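Local coordinates for protein amidohydrolase (Staphylococcus aureus, PDB 3NUR) that probably hydrolyses carbon–nitrogen bonds of an amide-type substrate, as a metal-binding TIM-barrel member of the amidohydrolase family, at residues S73-D76 with E77-F81; L170-D173 with K174-I177; G207-E211 with V212-T216; F260-E263 with R264-E267. One frame throughout, in Å; residues are numbered along the deposited sequence.

Contact 1: S73-D76 with E77-F81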
loop_
_atom_site.group_PDB
_atom_site.type_symbol
_atom_site.label_atom_id
_atom_site.label_comp_id
_atom_site.label_asym_id
_atom_site.label_seq_id
_atom_site.Cartn_x
_atom_site.Cartn_y
_atom_site.Cartn_z
ATOM N N SER A 73 14.621 13.758 6.472
ATOM C CA SER A 73 15.730 14.719 6.302
ATOM C C SER A 73 16.729 14.301 5.189
ATOM O O SER A 73 17.519 15.133 4.732
ATOM C CB SER A 73 16.466 14.910 7.627
ATOM O OG SER A 73 17.108 13.707 8.012
ATOM N N HIS A 74 16.697 13.028 4.754
ATOM C CA HIS A 74 17.593 12.499 3.715
ATOM C C HIS A 74 17.061 12.808 2.302
ATOM O O HIS A 74 16.942 11.915 1.451
ATOM C CB HIS A 74 17.848 10.997 3.929
ATOM C CG HIS A 74 18.798 10.703 5.053
ATOM N ND1 HIS A 74 18.481 10.995 6.365
ATOM C CD2 HIS A 74 20.031 10.147 5.018
ATOM C CE1 HIS A 74 19.525 10.618 7.083
ATOM N NE2 HIS A 74 20.480 10.097 6.315
ATOM N N HIS A 75 16.793 14.092 2.060
ATOM C CA HIS A 75 16.214 14.633 0.836
ATOM C C HIS A 75 17.079 14.408 -0.410
ATOM O O HIS A 75 16.575 13.979 -1.453
ATOM C CB HIS A 75 15.911 16.134 1.013
ATOM C CG HIS A 75 15.423 16.795 -0.239
ATOM N ND1 HIS A 75 14.141 16.577 -0.719
ATOM C CD2 HIS A 75 16.065 17.643 -1.076
ATOM C CE1 HIS A 75 14.052 17.279 -1.835
ATOM N NE2 HIS A 75 15.180 17.956 -2.079
ATOM N N ASP A 76 18.358 14.747 -0.321
ATOM C CA ASP A 76 19.258 14.610 -1.465
ATOM C C ASP A 76 19.415 13.176 -1.940
ATOM O O ASP A 76 19.444 12.942 -3.149
ATOM C CB ASP A 76 20.600 15.280 -1.165
ATOM C CG ASP A 76 20.464 16.787 -1.226
ATOM O OD1 ASP A 76 20.414 17.334 -2.350
ATOM O OD2 ASP A 76 20.310 17.413 -0.155
ATOM N N GLU A 77 19.484 12.213 -1.011
ATOM C CA GLU A 77 19.576 10.792 -1.375
ATOM C C GLU A 77 18.308 10.363 -2.118
ATOM O O GLU A 77 18.399 9.663 -3.122
ATOM C CB GLU A 77 19.758 9.925 -0.135
ATOM C CG GLU A 77 21.193 9.925 0.363
ATOM C CD GLU A 77 21.357 9.321 1.742
ATOM O OE1 GLU A 77 21.074 8.111 1.906
ATOM O OE2 GLU A 77 21.798 10.056 2.654
ATOM N N ARG A 78 17.152 10.853 -1.663
ATOM C CA ARG A 78 15.839 10.565 -2.271
ATOM C C ARG A 78 15.757 11.139 -3.706
ATOM O O ARG A 78 15.390 10.429 -4.652
ATOM C CB ARG A 78 14.731 11.121 -1.369
ATOM C CG ARG A 78 13.320 10.672 -1.757
ATOM C CD ARG A 78 12.274 11.152 -0.757
ATOM N NE ARG A 78 12.499 10.592 0.586
ATOM C CZ ARG A 78 11.985 9.450 1.045
ATOM N NH1 ARG A 78 11.226 8.683 0.256
ATOM N NH2 ARG A 78 12.248 9.048 2.283
ATOM N N ILE A 79 16.132 12.418 -3.868
ATOM C CA ILE A 79 16.097 13.092 -5.178
ATOM C C ILE A 79 17.062 12.474 -6.166
ATOM O O ILE A 79 16.732 12.381 -7.354
ATOM C CB ILE A 79 16.330 14.627 -5.026
ATOM C CG1 ILE A 79 15.098 15.320 -4.410
ATOM C CG2 ILE A 79 16.747 15.295 -6.359
ATOM C CD1 ILE A 79 13.707 15.253 -5.224
ATOM N N GLN A 80 18.264 12.078 -5.694
ATOM C CA GLN A 80 19.273 11.427 -6.541
ATOM C C GLN A 80 18.663 10.153 -7.133
ATOM O O GLN A 80 18.742 9.947 -8.354
ATOM C CB GLN A 80 20.528 11.066 -5.724
ATOM C CG GLN A 80 21.624 10.436 -6.585
ATOM C CD GLN A 80 22.859 10.118 -5.795
ATOM O OE1 GLN A 80 23.172 8.950 -5.552
ATOM N NE2 GLN A 80 23.598 11.151 -5.385
ATOM N N PHE A 81 18.007 9.331 -6.271
ATOM C CA PHE A 81 17.395 8.090 -6.721
ATOM C C PHE A 81 16.301 8.368 -7.747
ATOM O O PHE A 81 16.303 7.760 -8.810
ATOM C CB PHE A 81 16.846 7.256 -5.537
ATOM C CG PHE A 81 16.044 6.043 -5.986
ATOM C CD1 PHE A 81 16.682 4.851 -6.320
ATOM C CD2 PHE A 81 14.658 6.109 -6.104
ATOM C CE1 PHE A 81 15.945 3.744 -6.765
ATOM C CE2 PHE A 81 13.922 5.003 -6.547
ATOM C CZ PHE A 81 14.573 3.828 -6.872
#

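Contact 2: L170-D173 with K174-I177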
loop_
_atom_site.group_PDB
_atom_site.type_symbol
_atom_site.label_atom_id
_atom_site.label_comp_id
_atom_site.label_asym_id
_atom_site.label_seq_id
_atom_site.Cartn_x
_atom_site.Cartn_y
_atom_site.Cartn_z
ATOM N N LEU A 170 -9.410 -5.502 9.348
ATOM C CA LEU A 170 -10.255 -4.323 9.167
ATOM C C LEU A 170 -11.649 -4.574 8.541
ATOM O O LEU A 170 -12.362 -3.614 8.226
ATOM C CB LEU A 170 -9.463 -3.159 8.521
ATOM C CG LEU A 170 -8.094 -2.794 9.180
ATOM C CD1 LEU A 170 -7.279 -1.837 8.305
ATOM C CD2 LEU A 170 -8.257 -2.187 10.580
ATOM N N ASP A 171 -12.057 -5.865 8.384
ATOM C CA ASP A 171 -13.415 -6.195 7.914
ATOM C C ASP A 171 -14.441 -6.063 9.055
ATOM O O ASP A 171 -15.656 -6.123 8.807
ATOM C CB ASP A 171 -13.493 -7.594 7.270
ATOM C CG ASP A 171 -13.092 -8.758 8.153
ATOM O OD1 ASP A 171 -12.254 -8.553 9.071
ATOM O OD2 ASP A 171 -13.541 -9.890 7.876
ATOM N N GLN A 172 -13.959 -5.919 10.295
ATOM C CA GLN A 172 -14.827 -5.783 11.480
ATOM C C GLN A 172 -15.673 -4.512 11.376
ATOM O O GLN A 172 -15.211 -3.501 10.837
ATOM C CB GLN A 172 -13.990 -5.761 12.765
ATOM C CG GLN A 172 -13.323 -7.084 13.076
ATOM C CD GLN A 172 -12.404 -6.935 14.260
ATOM O OE1 GLN A 172 -12.849 -6.816 15.404
ATOM N NE2 GLN A 172 -11.097 -6.873 14.017
ATOM N N ASP A 173 -16.921 -4.574 11.849
ATOM C CA ASP A 173 -17.858 -3.442 11.768
ATOM C C ASP A 173 -17.303 -2.092 12.229
ATOM O O ASP A 173 -17.554 -1.085 11.571
ATOM C CB ASP A 173 -19.164 -3.748 12.521
ATOM C CG ASP A 173 -20.030 -4.842 11.915
ATOM O OD1 ASP A 173 -19.991 -5.017 10.678
ATOM O OD2 ASP A 173 -20.775 -5.494 12.672
ATOM N N LYS A 174 -16.550 -2.067 13.343
ATOM C CA LYS A 174 -15.992 -0.841 13.934
ATOM C C LYS A 174 -15.058 -0.051 13.000
ATOM O O LYS A 174 -14.869 1.151 13.224
ATOM C CB LYS A 174 -15.314 -1.135 15.297
ATOM C CG LYS A 174 -14.113 -2.093 15.185
ATOM C CD LYS A 174 -13.471 -2.517 16.499
ATOM C CE LYS A 174 -12.653 -1.431 17.143
ATOM N NZ LYS A 174 -11.773 -1.958 18.214
ATOM N N TYR A 175 -14.476 -0.725 11.962
ATOM C CA TYR A 175 -13.556 -0.100 11.010
ATOM C C TYR A 175 -14.239 0.361 9.731
ATOM O O TYR A 175 -13.617 1.056 8.932
ATOM C CB TYR A 175 -12.337 -1.016 10.727
ATOM C CG TYR A 175 -11.648 -1.445 12.004
ATOM C CD1 TYR A 175 -10.942 -0.530 12.780
ATOM C CD2 TYR A 175 -11.743 -2.757 12.461
ATOM C CE1 TYR A 175 -10.374 -0.900 13.999
ATOM C CE2 TYR A 175 -11.149 -3.147 13.658
ATOM C CZ TYR A 175 -10.470 -2.215 14.428
ATOM O OH TYR A 175 -9.913 -2.595 15.628
ATOM N N ASP A 176 -15.539 0.049 9.564
ATOM C CA ASP A 176 -16.299 0.438 8.367
ATOM C C ASP A 176 -16.151 1.940 8.033
ATOM O O ASP A 176 -15.975 2.284 6.870
ATOM C CB ASP A 176 -17.787 0.076 8.533
ATOM C CG ASP A 176 -18.574 0.298 7.263
ATOM O OD1 ASP A 176 -18.581 -0.604 6.407
ATOM O OD2 ASP A 176 -19.133 1.382 7.109
ATOM N N ILE A 177 -16.149 2.807 9.068
ATOM C CA ILE A 177 -16.014 4.261 8.941
ATOM C C ILE A 177 -14.780 4.718 8.137
ATOM O O ILE A 177 -14.846 5.748 7.455
ATOM C CB ILE A 177 -16.107 4.950 10.342
ATOM C CG1 ILE A 177 -16.293 6.488 10.248
ATOM C CG2 ILE A 177 -14.943 4.576 11.265
ATOM C CD1 ILE A 177 -17.556 6.940 9.498
HETATM O O HOH W 1 -17.598 2.140 11.629
#

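Contact 3: G207-E211 with V212-T216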
loop_
_atom_site.group_PDB
_atom_site.type_symbol
_atom_site.label_atom_id
_atom_site.label_comp_id
_atom_site.label_asym_id
_atom_site.label_seq_id
_atom_site.Cartn_x
_atom_site.Cartn_y
_atom_site.Cartn_z
ATOM N N GLY A 207 10.049 -23.216 12.947
ATOM C CA GLY A 207 10.189 -24.588 12.474
ATOM C C GLY A 207 11.540 -25.155 12.837
ATOM O O GLY A 207 12.240 -24.591 13.678
ATOM N N ASN A 208 11.912 -26.262 12.193
ATOM C CA ASN A 208 13.177 -26.947 12.460
ATOM C C ASN A 208 14.328 -26.337 11.683
ATOM O O ASN A 208 14.887 -26.937 10.759
ATOM C CB ASN A 208 13.023 -28.442 12.200
ATOM C CG ASN A 208 14.141 -29.282 12.764
ATOM O OD1 ASN A 208 15.025 -28.800 13.481
ATOM N ND2 ASN A 208 14.096 -30.562 12.498
ATOM N N TYR A 209 14.670 -25.091 12.049
ATOM C CA TYR A 209 15.724 -24.316 11.399
ATOM C C TYR A 209 16.044 -23.095 12.277
ATOM O O TYR A 209 15.274 -22.820 13.215
ATOM C CB TYR A 209 15.331 -23.894 9.945
ATOM C CG TYR A 209 13.870 -23.540 9.764
ATOM C CD1 TYR A 209 13.365 -22.332 10.228
ATOM C CD2 TYR A 209 12.968 -24.470 9.242
ATOM C CE1 TYR A 209 12.007 -22.024 10.119
ATOM C CE2 TYR A 209 11.611 -24.174 9.127
ATOM C CZ TYR A 209 11.138 -22.948 9.564
ATOM O OH TYR A 209 9.809 -22.654 9.455
ATOM N N PRO A 210 17.112 -22.313 11.969
ATOM C CA PRO A 210 17.449 -21.175 12.827
ATOM C C PRO A 210 16.379 -20.110 12.961
ATOM O O PRO A 210 15.510 -19.958 12.094
ATOM C CB PRO A 210 18.745 -20.618 12.202
ATOM C CG PRO A 210 19.333 -21.773 11.470
ATOM C CD PRO A 210 18.147 -22.498 10.917
ATOM N N GLU A 211 16.445 -19.381 14.077
ATOM C CA GLU A 211 15.513 -18.302 14.372
ATOM C C GLU A 211 15.542 -17.214 13.329
ATOM O O GLU A 211 14.478 -16.693 13.007
ATOM C CB GLU A 211 15.755 -17.716 15.776
ATOM C CG GLU A 211 14.568 -16.914 16.309
ATOM C CD GLU A 211 13.278 -17.663 16.628
ATOM O OE1 GLU A 211 13.247 -18.910 16.509
ATOM O OE2 GLU A 211 12.292 -16.990 17.011
ATOM N N VAL A 212 16.737 -16.860 12.803
ATOM C CA VAL A 212 16.835 -15.836 11.755
ATOM C C VAL A 212 16.051 -16.275 10.516
ATOM O O VAL A 212 15.449 -15.430 9.851
ATOM C CB VAL A 212 18.287 -15.390 11.412
ATOM C CG1 VAL A 212 19.144 -16.558 10.927
ATOM C CG2 VAL A 212 18.307 -14.236 10.410
ATOM N N THR A 213 16.076 -17.590 10.213
ATOM C CA THR A 213 15.321 -18.167 9.093
ATOM C C THR A 213 13.820 -18.011 9.360
ATOM O O THR A 213 13.090 -17.562 8.486
ATOM C CB THR A 213 15.746 -19.620 8.824
ATOM O OG1 THR A 213 17.093 -19.607 8.357
ATOM C CG2 THR A 213 14.871 -20.306 7.772
ATOM N N ALA A 214 13.363 -18.390 10.562
ATOM C CA ALA A 214 11.953 -18.274 10.925
ATOM C C ALA A 214 11.492 -16.805 10.828
ATOM O O ALA A 214 10.420 -16.543 10.289
ATOM C CB ALA A 214 11.749 -18.787 12.351
ATOM N N ALA A 215 12.294 -15.857 11.348
ATOM C CA ALA A 215 11.901 -14.439 11.339
ATOM C C ALA A 215 11.776 -13.860 9.929
ATOM O O ALA A 215 10.813 -13.136 9.656
ATOM C CB ALA A 215 12.877 -13.600 12.169
ATOM N N THR A 216 12.761 -14.138 9.044
ATOM C CA THR A 216 12.693 -13.623 7.671
ATOM C C THR A 216 11.543 -14.322 6.896
ATOM O O THR A 216 10.827 -13.680 6.130
ATOM C CB THR A 216 14.051 -13.684 6.973
ATOM O OG1 THR A 216 14.472 -15.053 6.884
ATOM C CG2 THR A 216 15.120 -12.810 7.666
#

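Contact 4: F260-E263 with R264-E267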
loop_
_atom_site.group_PDB
_atom_site.type_symbol
_atom_site.label_atom_id
_atom_site.label_comp_id
_atom_site.label_asym_id
_atom_site.label_seq_id
_atom_site.Cartn_x
_atom_site.Cartn_y
_atom_site.Cartn_z
ATOM N N PHE A 260 -2.470 -15.233 -8.111
ATOM C CA PHE A 260 -2.157 -16.639 -8.375
ATOM C C PHE A 260 -3.432 -17.517 -8.323
ATOM O O PHE A 260 -3.510 -18.548 -9.006
ATOM C CB PHE A 260 -1.100 -17.144 -7.362
ATOM C CG PHE A 260 -0.668 -18.587 -7.550
ATOM C CD1 PHE A 260 0.356 -18.914 -8.429
ATOM C CD2 PHE A 260 -1.250 -19.609 -6.806
ATOM C CE1 PHE A 260 0.759 -20.254 -8.596
ATOM C CE2 PHE A 260 -0.855 -20.945 -6.983
ATOM C CZ PHE A 260 0.156 -21.250 -7.863
ATOM N N PHE A 261 -4.429 -17.098 -7.524
ATOM C CA PHE A 261 -5.627 -17.909 -7.285
ATOM C C PHE A 261 -6.970 -17.300 -7.688
ATOM O O PHE A 261 -7.996 -17.794 -7.219
ATOM C CB PHE A 261 -5.637 -18.275 -5.780
ATOM C CG PHE A 261 -5.543 -19.750 -5.483
ATOM C CD1 PHE A 261 -4.584 -20.546 -6.109
ATOM C CD2 PHE A 261 -6.368 -20.337 -4.529
ATOM C CE1 PHE A 261 -4.490 -21.914 -5.821
ATOM C CE2 PHE A 261 -6.240 -21.692 -4.211
ATOM C CZ PHE A 261 -5.320 -22.475 -4.879
ATOM N N LEU A 262 -7.009 -16.248 -8.524
ATOM C CA LEU A 262 -8.310 -15.648 -8.879
ATOM C C LEU A 262 -9.335 -16.623 -9.459
ATOM O O LEU A 262 -10.502 -16.617 -9.021
ATOM C CB LEU A 262 -8.166 -14.415 -9.770
ATOM C CG LEU A 262 -7.571 -13.161 -9.114
ATOM C CD1 LEU A 262 -7.449 -12.054 -10.130
ATOM C CD2 LEU A 262 -8.416 -12.676 -7.941
ATOM N N GLU A 263 -8.918 -17.435 -10.461
ATOM C CA GLU A 263 -9.828 -18.404 -11.089
ATOM C C GLU A 263 -10.309 -19.420 -10.078
ATOM O O GLU A 263 -11.499 -19.740 -10.057
ATOM C CB GLU A 263 -9.173 -19.135 -12.273
ATOM C CG GLU A 263 -8.795 -18.251 -13.455
ATOM C CD GLU A 263 -7.393 -17.671 -13.418
ATOM O OE1 GLU A 263 -6.792 -17.591 -12.321
ATOM O OE2 GLU A 263 -6.889 -17.299 -14.504
ATOM N N ARG A 264 -9.407 -19.890 -9.201
ATOM C CA ARG A 264 -9.756 -20.878 -8.180
ATOM C C ARG A 264 -10.730 -20.327 -7.131
ATOM O O ARG A 264 -11.632 -21.041 -6.706
ATOM C CB ARG A 264 -8.494 -21.461 -7.530
ATOM C CG ARG A 264 -8.788 -22.391 -6.348
ATOM C CD ARG A 264 -9.466 -23.694 -6.720
ATOM N NE ARG A 264 -9.246 -24.658 -5.643
ATOM C CZ ARG A 264 -9.058 -25.953 -5.831
ATOM N NH1 ARG A 264 -9.145 -26.472 -7.047
ATOM N NH2 ARG A 264 -8.775 -26.740 -4.807
HETATM N N MSE A 265 -10.583 -19.051 -6.757
HETATM C CA MSE A 265 -11.503 -18.438 -5.794
HETATM C C MSE A 265 -12.913 -18.352 -6.376
HETATM O O MSE A 265 -13.863 -18.712 -5.695
HETATM C CB MSE A 265 -10.964 -17.074 -5.349
HETATM C CG MSE A 265 -9.550 -17.196 -4.753
HETATM SE SE MSE A 265 -8.675 -15.462 -4.507
HETATM C CE MSE A 265 -9.674 -15.161 -3.071
ATOM N N ASP A 266 -13.049 -17.981 -7.659
ATOM C CA ASP A 266 -14.365 -17.935 -8.297
ATOM C C ASP A 266 -15.056 -19.299 -8.300
ATOM O O ASP A 266 -16.276 -19.375 -8.134
ATOM C CB ASP A 266 -14.243 -17.397 -9.727
ATOM C CG ASP A 266 -14.125 -15.898 -9.802
ATOM O OD1 ASP A 266 -14.182 -15.236 -8.730
ATOM O OD2 ASP A 266 -13.976 -15.379 -10.920
ATOM N N GLU A 267 -14.277 -20.363 -8.485
ATOM C CA GLU A 267 -14.808 -21.732 -8.518
ATOM C C GLU A 267 -15.080 -22.335 -7.150
ATOM O O GLU A 267 -15.955 -23.189 -7.021
ATOM C CB GLU A 267 -13.778 -22.652 -9.211
ATOM C CG GLU A 267 -13.543 -22.331 -10.673
ATOM C CD GLU A 267 -12.430 -23.120 -11.336
ATOM O OE1 GLU A 267 -11.415 -23.411 -10.664
ATOM O OE2 GLU A 267 -12.560 -23.425 -12.544
HETATM O O HOH W 2 -6.263 -19.564 -10.108
#

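Contact 1: S73-D76 with E77-F81
The first turn of helix 75-84 is where His74, at the N-cap position, meets Glu77, and where His75 meets Ile79 one turn further on. The carboxylate of Glu77 comes up to the edge of the His74 ring, OE2 lying 3.0 Å from CD2 and near the ring plane. The two side chains run side by side in the same direction, with ring and carboxylate planes 80° apart. This edge-on approach sets a carboxylate oxygen against a ring carbon that carries a slightly positive hydrogen, which is consistent with a weak electrostatic attraction rather than a salt bridge. On another side of the helix, Ile79 lays its CG1 over one face of the His75 ring, 3.4 Å from CE1. The His75 ring stands there because CG is anti to the backbone N (chi1 175°), and its ND1 is hydrogen-bonded to Tyr121 OH while Tyr125 stacks on the ring. An imidazole suits this place, since it offers a flat face to the aliphatic branch and a nitrogen to the tyrosine. Beneath the side chains the helical ladder begins: Arg78 N donates to His74 O at 3.3 Å, and Ile79 N to His75 O at 2.9 Å. Arg78 is buried, and its long chain carries NH2 to the carbonyl of His30, a calcium ligand, which makes it a probable second-shell residue of the metal site. With an acid at its first turn, the helix would have its dipole matched by Glu77, whose negative charge could also raise the tendency of His74 to be protonated.

Contact 2: L170-D173 with K174-I177
The turn that leads from the loop after strand 159-162 into helix 176-185 folds Leu170 and Gln172 against the ring of Tyr175. Leu170 crosses the tyrosine at about a right angle and sets its CD2 methyl over one face, 3.9 Å from the centroid of the Tyr175 ring and 16° off the normal, a well-placed CH-pi contact. The opposite face is covered by CG of Lys174, the preceding residue, so the ring is held between two aliphatic groups, a place that suits tyrosine, whose hydroxyl still reaches Asp167. Gln172 takes the edge: its chain lies alongside the tyrosine, and NE2 comes within 3.7 Å of Tyr175 CE2, near the ring plane, with the amide turned 77° to the ring. NE2 is hydrogen-bonded to the carbonyl of Phe169 and weakly to that of Asp167. In this TIM barrel the segment belongs to a strand-to-helix connection, and its backbone makes the bend with two short-range bonds, Tyr175 N to Gln172 O and Asp176 N to Asp173 O, both 3.1 Å. Water 1 extends the series by donating a hydrogen bond to Asp173 O and accepting one from Ile177 N at 3.0 Å. Lys174 reaches the phenol because its CG sits between the backbone N and the carbonyl carbon (chi1 63°), which lets the chain pass over the ring and leaves NZ in a weak bond to Tyr175 OH. Both polar ends converge on Asp167, NZ through a salt bridge and the hydroxyl through a hydrogen bond, while the carboxylate of Asp176 is held by Arg243 and Tyr244.

Contact 3: G207-E211 with V212-T216
With its CG lodged between the backbone N and the carbonyl carbon (chi1 37°), Tyr209 swings its ring toward the helix and meets Thr213, whose CG2 stands anti to its own backbone N. That methyl lies 3.5 Å from Tyr209 CD1, and the two side chains cross at about a right angle. Further round the ring, CE1 reaches the backbone of Ala214, 3.8 Å from its CA and at the ring edge; a small residue suits a place where an aromatic edge comes so close to the main chain. Gly207, with no side chain, lets its carbonyl carbon lie over the centre of one ring face. The phenol oxygen is bonded to the carbonyl of Tyr205, tying the far end of the ring to the chain just before the loop. Ala214 N donates to Pro210 O at 3.1 Å and Ala215 N to Glu211 O at 2.9 Å, while Glu211 OE2 binds Tyr201 OH. Thr216 OG1 adds a second donor to Val212 O. Pro210, at the N-cap position, gives its carbonyl as the first acceptor of helix 211-218, and Glu211 brings an acid to the first turn, where negative charge commonly suits the helix dipole.

Contact 4: F260-E263 with R264-E267
Phe261 and Arg264 lie side by side and point the same way, with the aliphatic part of the arginine against the aromatic ring. Arg264 CG sits over one face, 3.8 Å from the centroid of the Phe261 ring and displaced toward its rim, a CH-pi contact whose closest pair is CG with CE2 at 3.4 Å. The methylene does the touching; the guanidinium plane is turned 54° from the ring, so the two flat groups are not stacked. CG anti to the backbone N (chi1 174°) puts it over the ring; the bend at chi2 only directs the chain beyond it. An arginine fits this exposed turn because its carbon chain can shelter an aromatic face while its charge stays at the surface. Met265, present as selenomethionine, shares the phenylalanine from another direction, its CG 4.2 Å from Phe261 CB, and its SE lies 4.4 Å from Leu262 CD2.

These residues open helix 262-268, with Phe261 at the N-cap position, on the outside of the TIM barrel. The backbone holds them in step: Met265 N donates to Phe261 O at 2.9 Å, and Asp266 N reaches Leu262 O at 3.2 Å. Water 2 occupies the start of the helix, donating hydrogen bonds to Phe260 O and Glu263 OE1 and accepting one from Arg264 N, so an acidic side chain is tied to the first turn through solvent. Farther out, helix 278-284 packs on the buried flank: Leu262 touches Phe282, Met265 touches Val278, and Asp266 OD2 is bonded to Ser279 OG.

All four contacts are local, each at the beginning of a helix, and they follow one another along the chain without touching. Contacts 2 and 4 are the nearest pair, with centres about 25 Å apart and nearest atoms about 13 Å apart. Contact 1 lies across the chain's centre from both, its centre about 37 Å from that of contact 2 and about 41 Å from that of contact 4. Contact 3, centred about 27 Å from the middle of the chain, is about 34 Å from contact 1. Contact 1 has a link to the calcium site of Glu28, His30, His192 and Asp316: the side chain of Arg78 is about 11 Å from the ion.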